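Local coordinates for cobalamin biosynthesis protein CobN (Mycobacterium tuberculosis, PDB 7C6O) that probably serves as the large catalytic subunit of cobaltochelatase, inserting cobalt into the corrin ring during cobalamin biosynthesis in an ATP-dependent reaction, at residues R1064-D1072 with L1111-R1122; V1147-A1155 with R1196-L1205. One frame throughout, in Å; residues are numbered along the deposited sequence.

Overall arrangement
Both contacts lie in the C-terminal part of the chain, on the same side of its centre, with their own centres about 16 Å apart. They follow one another in sequence: contact 1 closes before contact 2 opens. Contact 1 ties the loop that follows strand 1056-1061, an inner strand of a mixed sheet, and leads to helix 1072-1089, to helix 1111-1123, which directly follows the edge strand 1107-1110. Contact 2 pairs helices 1136-1157 and 1187-1203 of the all-helical region beyond. Helix 1136-1157 joins the two, since Y1149 packs on A1069, D1070 and D1072 while Y1153 meets L1111. The C-terminal helices thereby pack against the sheet region through this loop and helix 1111-1123.

Contact 1 (R1064-D1072 with L1111-R1122); sequences REHDIADSD and LSEETTRVFRAR
I1068 lays its CD1 methyl over the aliphatic part of E1114, 3.6 Å from CG, with L1111 CD1 and T1115 OG1 also close to that methyl. With chi1 at 63°, CG1 stands between the backbone N and the carbonyl carbon, and the chain then runs out extended to the helix. One turn further along the helix, V1118 meets two neighbours of the isoleucine: its CG1 methyl lies 4.0 Å from A1069 CB and also packs against the D1067 carboxylate.

That carboxylate is gripped side-on by R1122. R1122 NE donates to D1067 OD2 and R1122 NH2 to D1067 OD1, each bond 2.8 Å long and using a syn lone pair, and the two flat groups are nearly coplanar, 12° apart. The arginine chain bends at chi2 and chi3 to bring its guanidinium edge round to the aspartate. D1070 comes from a different direction: D1070 OD1 sits over one face of the guanidinium, 3.0 Å from R1122 NH2, so the attraction is one of charge alone, while D1070 OD2 forms a salt bridge with R698. R1122 NH1 hydrogen-bonds T1146 OG1.

The loop is shaped by an Asx turn, in which D1067 OD1 accepts from A1069 N through its anti lone pair, 3.0 Å away. OD1 therefore has two donors, one from its own loop and one from helix 1111-1123. The turn belongs to the loop that leads from strand 1056-1061 of the mixed sheet to helix 1072-1089, whose N-cap is S1071.

Beside the isoleucine, a water accepts from I1068 N and donates to E1114 OE2, bridging loop backbone and helix side chain. The other glutamate oxygen, OE1, forms a salt bridge with R1109, which steadies the carboxylate from the strand preceding the helix.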
loop_
_atom_site.group_PDB
_atom_site.type_symbol
_atom_site.label_atom_id
_atom_site.label_comp_id
_atom_site.label_asym_id
_atom_site.label_seq_id
_atom_site.Cartn_x
_atom_site.Cartn_y
_atom_site.Cartn_z
ATOM N N ARG A 1064 7.018 -4.629 -14.335
ATOM C CA ARG A 1064 7.810 -5.630 -15.038
ATOM C C ARG A 1064 8.692 -6.459 -14.117
ATOM O O ARG A 1064 9.217 -7.488 -14.554
ATOM C CB ARG A 1064 8.686 -4.959 -16.105
ATOM C CG ARG A 1064 8.017 -4.824 -17.455
ATOM C CD ARG A 1064 7.965 -6.160 -18.183
ATOM N NE ARG A 1064 7.022 -6.130 -19.299
ATOM C CZ ARG A 1064 5.895 -6.835 -19.345
ATOM N NH1 ARG A 1064 5.575 -7.644 -18.344
ATOM N NH2 ARG A 1064 5.095 -6.739 -20.399
ATOM N N GLU A 1065 8.864 -6.041 -12.861
ATOM C CA GLU A 1065 9.740 -6.753 -11.938
ATOM C C GLU A 1065 9.254 -8.167 -11.639
ATOM O O GLU A 1065 10.067 -9.025 -11.275
ATOM C CB GLU A 1065 9.875 -5.962 -10.636
ATOM C CG GLU A 1065 10.648 -4.651 -10.773
ATOM C CD GLU A 1065 9.795 -3.484 -11.259
ATOM O OE1 GLU A 1065 8.654 -3.705 -11.723
ATOM O OE2 GLU A 1065 10.275 -2.336 -11.175
ATOM N N HIS A 1066 7.957 -8.430 -11.774
ATOM C CA HIS A 1066 7.409 -9.768 -11.601
ATOM C C HIS A 1066 6.332 -9.982 -12.653
ATOM O O HIS A 1066 5.897 -9.041 -13.322
ATOM C CB HIS A 1066 6.840 -9.968 -10.190
ATOM C CG HIS A 1066 5.617 -9.151 -9.913
ATOM N ND1 HIS A 1066 5.655 -7.965 -9.214
ATOM C CD2 HIS A 1066 4.319 -9.348 -10.249
ATOM C CE1 HIS A 1066 4.434 -7.469 -9.125
ATOM N NE2 HIS A 1066 3.605 -8.287 -9.748
ATOM N N ASP A 1067 5.892 -11.231 -12.798
ATOM C CA ASP A 1067 4.879 -11.567 -13.793
ATOM C C ASP A 1067 3.761 -12.373 -13.136
ATOM O O ASP A 1067 3.772 -12.628 -11.928
ATOM C CB ASP A 1067 5.492 -12.316 -14.989
ATOM C CG ASP A 1067 6.266 -13.560 -14.584
ATOM O OD1 ASP A 1067 5.697 -14.434 -13.895
ATOM O OD2 ASP A 1067 7.447 -13.677 -14.986
ATOM N N ILE A 1068 2.781 -12.777 -13.950
ATOM C CA ILE A 1068 1.576 -13.401 -13.410
ATOM C C ILE A 1068 1.819 -14.801 -12.874
ATOM O O ILE A 1068 0.950 -15.347 -12.182
ATOM C CB ILE A 1068 0.448 -13.442 -14.463
ATOM C CG1 ILE A 1068 0.855 -14.296 -15.665
ATOM C CG2 ILE A 1068 0.084 -12.034 -14.900
ATOM C CD1 ILE A 1068 -0.309 -14.649 -16.581
ATOM N N ALA A 1069 2.971 -15.398 -13.175
ATOM C CA ALA A 1069 3.376 -16.666 -12.586
ATOM C C ALA A 1069 4.374 -16.478 -11.450
ATOM O O ALA A 1069 4.913 -17.466 -10.943
ATOM C CB ALA A 1069 3.963 -17.585 -13.661
ATOM N N ASP A 1070 4.624 -15.227 -11.045
ATOM C CA ASP A 1070 5.543 -14.890 -9.964
ATOM C C ASP A 1070 4.848 -14.576 -8.650
ATOM O O ASP A 1070 5.513 -14.555 -7.609
ATOM C CB ASP A 1070 6.397 -13.672 -10.343
ATOM C CG ASP A 1070 7.666 -14.054 -11.049
ATOM O OD1 ASP A 1070 8.134 -15.192 -10.841
ATOM O OD2 ASP A 1070 8.198 -13.214 -11.806
ATOM N N SER A 1071 3.546 -14.306 -8.675
ATOM C CA SER A 1071 2.807 -13.946 -7.475
ATOM C C SER A 1071 1.482 -14.689 -7.455
ATOM O O SER A 1071 0.817 -14.821 -8.486
ATOM C CB SER A 1071 2.548 -12.437 -7.393
ATOM O OG SER A 1071 1.714 -12.132 -6.287
ATOM N N ASP A 1072 1.107 -15.169 -6.270
ATOM C CA ASP A 1072 -0.149 -15.889 -6.111
ATOM C C ASP A 1072 -1.366 -15.002 -6.342
ATOM O O ASP A 1072 -2.457 -15.522 -6.600
ATOM C CB ASP A 1072 -0.224 -16.489 -4.710
ATOM C CG ASP A 1072 0.027 -15.456 -3.631
ATOM O OD1 ASP A 1072 1.200 -15.076 -3.431
ATOM O OD2 ASP A 1072 -0.955 -15.001 -3.007
ATOM N N LEU A 1111 -5.400 -14.270 -21.564
ATOM C CA LEU A 1111 -4.665 -14.918 -20.482
ATOM C C LEU A 1111 -3.818 -16.071 -21.005
ATOM O O LEU A 1111 -2.694 -16.288 -20.538
ATOM C CB LEU A 1111 -5.639 -15.402 -19.407
ATOM C CG LEU A 1111 -5.059 -16.150 -18.204
ATOM C CD1 LEU A 1111 -3.994 -15.314 -17.510
ATOM C CD2 LEU A 1111 -6.173 -16.521 -17.235
ATOM N N SER A 1112 -4.336 -16.823 -21.978
ATOM C CA SER A 1112 -3.544 -17.900 -22.569
ATOM C C SER A 1112 -2.294 -17.354 -23.250
ATOM O O SER A 1112 -1.207 -17.931 -23.123
ATOM C CB SER A 1112 -4.385 -18.697 -23.562
ATOM O OG SER A 1112 -3.580 -19.651 -24.236
ATOM N N GLU A 1113 -2.433 -16.238 -23.975
ATOM C CA GLU A 1113 -1.282 -15.618 -24.626
ATOM C C GLU A 1113 -0.260 -15.137 -23.605
ATOM O O GLU A 1113 0.947 -15.335 -23.783
ATOM C CB GLU A 1113 -1.741 -14.455 -25.511
ATOM C CG GLU A 1113 -2.429 -14.885 -26.801
ATOM C CD GLU A 1113 -3.075 -13.727 -27.545
ATOM O OE1 GLU A 1113 -3.261 -12.646 -26.945
ATOM O OE2 GLU A 1113 -3.403 -13.898 -28.737
ATOM N N GLU A 1114 -0.722 -14.493 -22.532
ATOM C CA GLU A 1114 0.209 -13.995 -21.523
ATOM C C GLU A 1114 0.897 -15.142 -20.793
ATOM O O GLU A 1114 2.080 -15.042 -20.446
ATOM C CB GLU A 1114 -0.525 -13.082 -20.538
ATOM C CG GLU A 1114 0.340 -12.561 -19.388
ATOM C CD GLU A 1114 1.359 -11.517 -19.812
ATOM O OE1 GLU A 1114 1.405 -11.158 -21.007
ATOM O OE2 GLU A 1114 2.120 -11.046 -18.941
ATOM N N THR A 1115 0.178 -16.245 -20.559
ATOM C CA THR A 1115 0.778 -17.383 -19.868
ATOM C C THR A 1115 1.905 -17.993 -20.694
ATOM O O THR A 1115 3.003 -18.239 -20.179
ATOM C CB THR A 1115 -0.288 -18.434 -19.550
ATOM O OG1 THR A 1115 -1.306 -17.853 -18.721
ATOM C CG2 THR A 1115 0.340 -19.619 -18.817
ATOM N N THR A 1116 1.658 -18.234 -21.985
ATOM C CA THR A 1116 2.708 -18.793 -22.833
ATOM C C THR A 1116 3.857 -17.813 -23.021
ATOM O O THR A 1116 5.012 -18.237 -23.130
ATOM C CB THR A 1116 2.144 -19.216 -24.191
ATOM O OG1 THR A 1116 1.579 -18.082 -24.861
ATOM C CG2 THR A 1116 1.076 -20.281 -24.012
ATOM N N ARG A 1117 3.567 -16.508 -23.071
ATOM C CA ARG A 1117 4.635 -15.514 -23.137
ATOM C C ARG A 1117 5.522 -15.585 -21.901
ATOM O O ARG A 1117 6.752 -15.620 -22.005
ATOM C CB ARG A 1117 4.044 -14.113 -23.290
ATOM C CG ARG A 1117 3.664 -13.737 -24.710
ATOM C CD ARG A 1117 2.812 -12.482 -24.715
ATOM N NE ARG A 1117 2.550 -11.995 -26.065
ATOM C CZ ARG A 1117 3.148 -10.937 -26.606
ATOM N NH1 ARG A 1117 4.040 -10.249 -25.908
ATOM N NH2 ARG A 1117 2.849 -10.564 -27.842
ATOM N N VAL A 1118 4.907 -15.600 -20.716
ATOM C CA VAL A 1118 5.671 -15.714 -19.476
ATOM C C VAL A 1118 6.403 -17.048 -19.427
ATOM O O VAL A 1118 7.554 -17.127 -18.975
ATOM C CB VAL A 1118 4.738 -15.525 -18.263
ATOM C CG1 VAL A 1118 5.430 -15.935 -16.975
ATOM C CG2 VAL A 1118 4.271 -14.079 -18.181
ATOM N N PHE A 1119 5.758 -18.112 -19.916
ATOM C CA PHE A 1119 6.369 -19.438 -19.887
ATOM C C PHE A 1119 7.664 -19.463 -20.692
ATOM O O PHE A 1119 8.699 -19.936 -20.210
ATOM C CB PHE A 1119 5.380 -20.479 -20.420
ATOM C CG PHE A 1119 5.803 -21.905 -20.180
ATOM C CD1 PHE A 1119 5.564 -22.518 -18.960
ATOM C CD2 PHE A 1119 6.433 -22.634 -21.175
ATOM C CE1 PHE A 1119 5.947 -23.828 -18.737
ATOM C CE2 PHE A 1119 6.815 -23.946 -20.960
ATOM C CZ PHE A 1119 6.573 -24.543 -19.740
ATOM N N ARG A 1120 7.631 -18.938 -21.917
ATOM C CA ARG A 1120 8.817 -19.003 -22.764
ATOM C C ARG A 1120 9.833 -17.921 -22.415
ATOM O O ARG A 1120 11.039 -18.183 -22.420
ATOM C CB ARG A 1120 8.421 -18.902 -24.235
ATOM C CG ARG A 1120 7.615 -20.082 -24.744
ATOM C CD ARG A 1120 7.715 -20.147 -26.248
ATOM N NE ARG A 1120 6.765 -21.073 -26.855
ATOM C CZ ARG A 1120 7.050 -22.323 -27.197
ATOM N NH1 ARG A 1120 8.263 -22.817 -26.982
ATOM N NH2 ARG A 1120 6.116 -23.080 -27.758
ATOM N N ALA A 1121 9.377 -16.699 -22.114
ATOM C CA ALA A 1121 10.319 -15.617 -21.855
ATOM C C ALA A 1121 10.978 -15.715 -20.485
ATOM O O ALA A 1121 12.056 -15.141 -20.292
ATOM C CB ALA A 1121 9.626 -14.256 -21.992
ATOM N N ARG A 1122 10.372 -16.428 -19.535
ATOM C CA ARG A 1122 10.908 -16.434 -18.180
ATOM C C ARG A 1122 10.958 -17.836 -17.581
ATOM O O ARG A 1122 12.024 -18.285 -17.152
ATOM C CB ARG A 1122 10.081 -15.500 -17.288
ATOM C CG ARG A 1122 10.804 -15.015 -16.033
ATOM C CD ARG A 1122 10.529 -15.913 -14.840
ATOM N NE ARG A 1122 9.123 -15.885 -14.445
ATOM C CZ ARG A 1122 8.574 -16.730 -13.579
ATOM N NH1 ARG A 1122 9.314 -17.681 -13.019
ATOM N NH2 ARG A 1122 7.283 -16.631 -13.278
HETATM O O HOH W 1 2.280 -8.253 -19.246
HETATM O O HOH W 2 2.877 -11.149 -16.556
#

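Contact 2 (V1147-A1155 with R1196-L1205)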
loop_
_atom_site.group_PDB
_atom_site.type_symbol
_atom_site.label_atom_id
_atom_site.label_comp_id
_atom_site.label_asym_id
_atom_site.label_seq_id
_atom_site.Cartn_x
_atom_site.Cartn_y
_atom_site.Cartn_z
ATOM N N VAL A 1147 5.880 -23.018 -10.155
ATOM C CA VAL A 1147 5.076 -24.211 -10.409
ATOM C C VAL A 1147 3.725 -24.099 -9.713
ATOM O O VAL A 1147 2.682 -24.419 -10.296
ATOM C CB VAL A 1147 5.836 -25.478 -9.974
ATOM C CG1 VAL A 1147 4.950 -26.703 -10.126
ATOM C CG2 VAL A 1147 7.114 -25.640 -10.789
ATOM N N ASP A 1148 3.723 -23.632 -8.463
ATOM C CA ASP A 1148 2.475 -23.517 -7.713
ATOM C C ASP A 1148 1.534 -22.496 -8.341
ATOM O O ASP A 1148 0.318 -22.711 -8.387
ATOM C CB ASP A 1148 2.766 -23.137 -6.259
ATOM C CG ASP A 1148 3.225 -24.317 -5.416
ATOM O OD1 ASP A 1148 3.091 -25.474 -5.866
ATOM O OD2 ASP A 1148 3.723 -24.080 -4.296
ATOM N N TYR A 1149 2.075 -21.374 -8.821
ATOM C CA TYR A 1149 1.218 -20.313 -9.335
ATOM C C TYR A 1149 0.703 -20.642 -10.729
ATOM O O TYR A 1149 -0.437 -20.309 -11.064
ATOM C CB TYR A 1149 1.967 -18.979 -9.320
ATOM C CG TYR A 1149 2.492 -18.610 -7.945
ATOM C CD1 TYR A 1149 1.890 -19.111 -6.794
ATOM C CD2 TYR A 1149 3.594 -17.776 -7.797
ATOM C CE1 TYR A 1149 2.369 -18.791 -5.537
ATOM C CE2 TYR A 1149 4.079 -17.447 -6.539
ATOM C CZ TYR A 1149 3.462 -17.958 -5.416
ATOM O OH TYR A 1149 3.938 -17.637 -4.164
ATOM N N LEU A 1150 1.522 -21.303 -11.552
ATOM C CA LEU A 1150 1.010 -21.850 -12.802
ATOM C C LEU A 1150 -0.093 -22.866 -12.537
ATOM O O LEU A 1150 -1.124 -22.867 -13.221
ATOM C CB LEU A 1150 2.144 -22.485 -13.607
ATOM C CG LEU A 1150 3.123 -21.515 -14.269
ATOM C CD1 LEU A 1150 4.240 -22.285 -14.960
ATOM C CD2 LEU A 1150 2.399 -20.611 -15.260
ATOM N N PHE A 1151 0.104 -23.734 -11.540
ATOM C CA PHE A 1151 -0.937 -24.677 -11.148
ATOM C C PHE A 1151 -2.201 -23.944 -10.713
ATOM O O PHE A 1151 -3.314 -24.314 -11.106
ATOM C CB PHE A 1151 -0.422 -25.582 -10.025
ATOM C CG PHE A 1151 -1.456 -26.537 -9.481
ATOM C CD1 PHE A 1151 -1.623 -27.794 -10.042
ATOM C CD2 PHE A 1151 -2.254 -26.182 -8.401
ATOM C CE1 PHE A 1151 -2.567 -28.676 -9.542
ATOM C CE2 PHE A 1151 -3.202 -27.059 -7.899
ATOM C CZ PHE A 1151 -3.357 -28.308 -8.470
ATOM N N GLY A 1152 -2.045 -22.899 -9.894
ATOM C CA GLY A 1152 -3.205 -22.144 -9.447
ATOM C C GLY A 1152 -3.980 -21.528 -10.596
ATOM O O GLY A 1152 -5.213 -21.573 -10.624
ATOM N N TYR A 1153 -3.265 -20.957 -11.568
ATOM C CA TYR A 1153 -3.917 -20.389 -12.742
ATOM C C TYR A 1153 -4.519 -21.472 -13.630
ATOM O O TYR A 1153 -5.526 -21.230 -14.306
ATOM C CB TYR A 1153 -2.912 -19.555 -13.534
ATOM C CG TYR A 1153 -3.202 -18.071 -13.594
ATOM C CD1 TYR A 1153 -2.195 -17.145 -13.360
ATOM C CD2 TYR A 1153 -4.469 -17.595 -13.913
ATOM C CE1 TYR A 1153 -2.439 -15.786 -13.426
ATOM C CE2 TYR A 1153 -4.725 -16.232 -13.982
ATOM C CZ TYR A 1153 -3.700 -15.334 -13.738
ATOM O OH TYR A 1153 -3.930 -13.978 -13.808
ATOM N N ASP A 1154 -3.910 -22.662 -13.654
ATOM C CA ASP A 1154 -4.481 -23.765 -14.421
ATOM C C ASP A 1154 -5.725 -24.318 -13.739
ATOM O O ASP A 1154 -6.737 -24.583 -14.398
ATOM C CB ASP A 1154 -3.437 -24.869 -14.615
ATOM C CG ASP A 1154 -3.824 -25.857 -15.707
ATOM O OD1 ASP A 1154 -4.501 -25.443 -16.668
ATOM O OD2 ASP A 1154 -3.454 -27.048 -15.600
ATOM N N ALA A 1155 -5.669 -24.488 -12.415
ATOM C CA ALA A 1155 -6.827 -24.986 -11.681
ATOM C C ALA A 1155 -8.024 -24.055 -11.834
ATOM O O ALA A 1155 -9.168 -24.513 -11.931
ATOM C CB ALA A 1155 -6.475 -25.163 -10.203
ATOM N N ARG A 1196 3.317 -31.235 -6.576
ATOM C CA ARG A 1196 2.329 -30.416 -7.270
ATOM C C ARG A 1196 2.111 -30.897 -8.701
ATOM O O ARG A 1196 0.975 -30.907 -9.189
ATOM C CB ARG A 1196 2.751 -28.946 -7.258
ATOM C CG ARG A 1196 1.658 -28.000 -7.738
ATOM C CD ARG A 1196 0.541 -27.892 -6.712
ATOM N NE ARG A 1196 0.924 -27.032 -5.596
ATOM C CZ ARG A 1196 0.195 -26.858 -4.499
ATOM N NH1 ARG A 1196 -0.961 -27.496 -4.359
ATOM N NH2 ARG A 1196 0.623 -26.049 -3.542
ATOM N N LEU A 1197 3.182 -31.297 -9.389
ATOM C CA LEU A 1197 3.028 -31.796 -10.751
ATOM C C LEU A 1197 2.266 -33.115 -10.767
ATOM O O LEU A 1197 1.432 -33.349 -11.651
ATOM C CB LEU A 1197 4.398 -31.941 -11.414
ATOM C CG LEU A 1197 5.143 -30.618 -11.630
ATOM C CD1 LEU A 1197 6.634 -30.845 -11.825
ATOM C CD2 LEU A 1197 4.556 -29.863 -12.819
ATOM N N LEU A 1198 2.520 -33.981 -9.784
ATOM C CA LEU A 1198 1.718 -35.190 -9.651
ATOM C C LEU A 1198 0.271 -34.868 -9.301
ATOM O O LEU A 1198 -0.637 -35.598 -9.715
ATOM C CB LEU A 1198 2.337 -36.116 -8.604
ATOM C CG LEU A 1198 3.589 -36.855 -9.069
ATOM C CD1 LEU A 1198 4.356 -37.410 -7.884
ATOM C CD2 LEU A 1198 3.212 -37.973 -10.031
ATOM N N GLU A 1199 0.030 -33.785 -8.553
ATOM C CA GLU A 1199 -1.349 -33.381 -8.285
ATOM C C GLU A 1199 -2.045 -32.914 -9.559
ATOM O O GLU A 1199 -3.228 -33.210 -9.768
ATOM C CB GLU A 1199 -1.397 -32.281 -7.220
ATOM C CG GLU A 1199 -2.816 -31.774 -6.951
ATOM C CD GLU A 1199 -2.873 -30.611 -5.973
ATOM O OE1 GLU A 1199 -3.995 -30.149 -5.679
ATOM O OE2 GLU A 1199 -1.806 -30.161 -5.502
ATOM N N ALA A 1200 -1.331 -32.185 -10.421
ATOM C CA ALA A 1200 -1.925 -31.763 -11.686
ATOM C C ALA A 1200 -2.311 -32.966 -12.536
ATOM O O ALA A 1200 -3.363 -32.965 -13.187
ATOM C CB ALA A 1200 -0.959 -30.854 -12.447
ATOM N N ALA A 1201 -1.476 -34.007 -12.537
ATOM C CA ALA A 1201 -1.838 -35.233 -13.242
ATOM C C ALA A 1201 -3.015 -35.927 -12.567
ATOM O O ALA A 1201 -3.924 -36.420 -13.245
ATOM C CB ALA A 1201 -0.633 -36.169 -13.323
ATOM N N GLY A 1202 -3.020 -35.969 -11.233
ATOM C CA GLY A 1202 -4.115 -36.617 -10.527
ATOM C C GLY A 1202 -5.456 -35.954 -10.784
ATOM O O GLY A 1202 -6.478 -36.632 -10.920
ATOM N N ARG A 1203 -5.469 -34.623 -10.862
ATOM C CA ARG A 1203 -6.702 -33.889 -11.115
ATOM C C ARG A 1203 -7.079 -33.841 -12.589
ATOM O O ARG A 1203 -8.175 -33.374 -12.914
ATOM C CB ARG A 1203 -6.585 -32.458 -10.580
ATOM C CG ARG A 1203 -6.369 -32.360 -9.079
ATOM C CD ARG A 1203 -6.376 -30.908 -8.614
ATOM N NE ARG A 1203 -6.196 -30.797 -7.169
ATOM C CZ ARG A 1203 -7.194 -30.802 -6.292
ATOM N NH1 ARG A 1203 -8.447 -30.910 -6.714
ATOM N NH2 ARG A 1203 -6.941 -30.702 -4.993
ATOM N N GLY A 1204 -6.210 -34.298 -13.485
ATOM C CA GLY A 1204 -6.482 -34.190 -14.901
ATOM C C GLY A 1204 -6.204 -32.831 -15.506
ATOM O O GLY A 1204 -6.475 -32.637 -16.699
ATOM N N LEU A 1205 -5.698 -31.875 -14.721
ATOM C CA LEU A 1205 -5.240 -30.612 -15.292
ATOM C C LEU A 1205 -4.097 -30.852 -16.269
ATOM O O LEU A 1205 -3.994 -30.182 -17.303
ATOM C CB LEU A 1205 -4.810 -29.662 -14.176
ATOM C CG LEU A 1205 -5.922 -29.252 -13.211
ATOM C CD1 LEU A 1205 -5.337 -28.595 -11.965
ATOM C CD2 LEU A 1205 -6.896 -28.320 -13.907
HETATM O O HOH W 3 3.918 -26.360 -2.894
HETATM O O HOH W 4 -4.933 -27.773 -18.087
#
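F1151 pushes its ring into the helix opposite, a knob in the hole formed by R1196, E1199, A1200 and R1203. Its CG stands anti to the backbone N, carrying the ring toward helix 1187-1203. R1196 CD lies over one face in a CH-pi contact, 3.8 Å from the ring centroid, while A1200 CA and R1203 CD come in at the rim. L1205 CD1 reaches F1151 CE1 at 3.7 Å and packs on A1155 as well.

Beyond the ring, R1196 bends at chi2 and chi3, laying its methylenes on the phenyl group and turning its guanidinium edge to D1148. R1196 NE donates to D1148 OD1 over a short 2.7 Å, nearly straight at 170°, but the donor approaches from above the carboxylate plane, and the two flat groups stand 78° apart. A water that donates to D1148 OD2 also accepts a weak bond from R1196 NH2.

The two helices, 1136-1157 and 1187-1203, run nearly parallel, their local axes 17° apart and 10.5 Å from each other. Helix 1187-1203 ends in a Schellman motif with G1204 at positive phi, and the chain turns there to bring L1205 back against the first helix.

E1199 lies between the two arginines: R1196 NH1 donates to E1199 OE2 at 3.0 Å and R1203 NE to E1199 OE1 at 2.7 Å. The ion pairs thus link D1148, R1196, E1199 and R1203 in one network, three of whose members also line the hole that takes the ring. Further out, I1011 takes a bond from R1196 NH1 through its carbonyl, and W1016 makes a cation-pi contact with R1203.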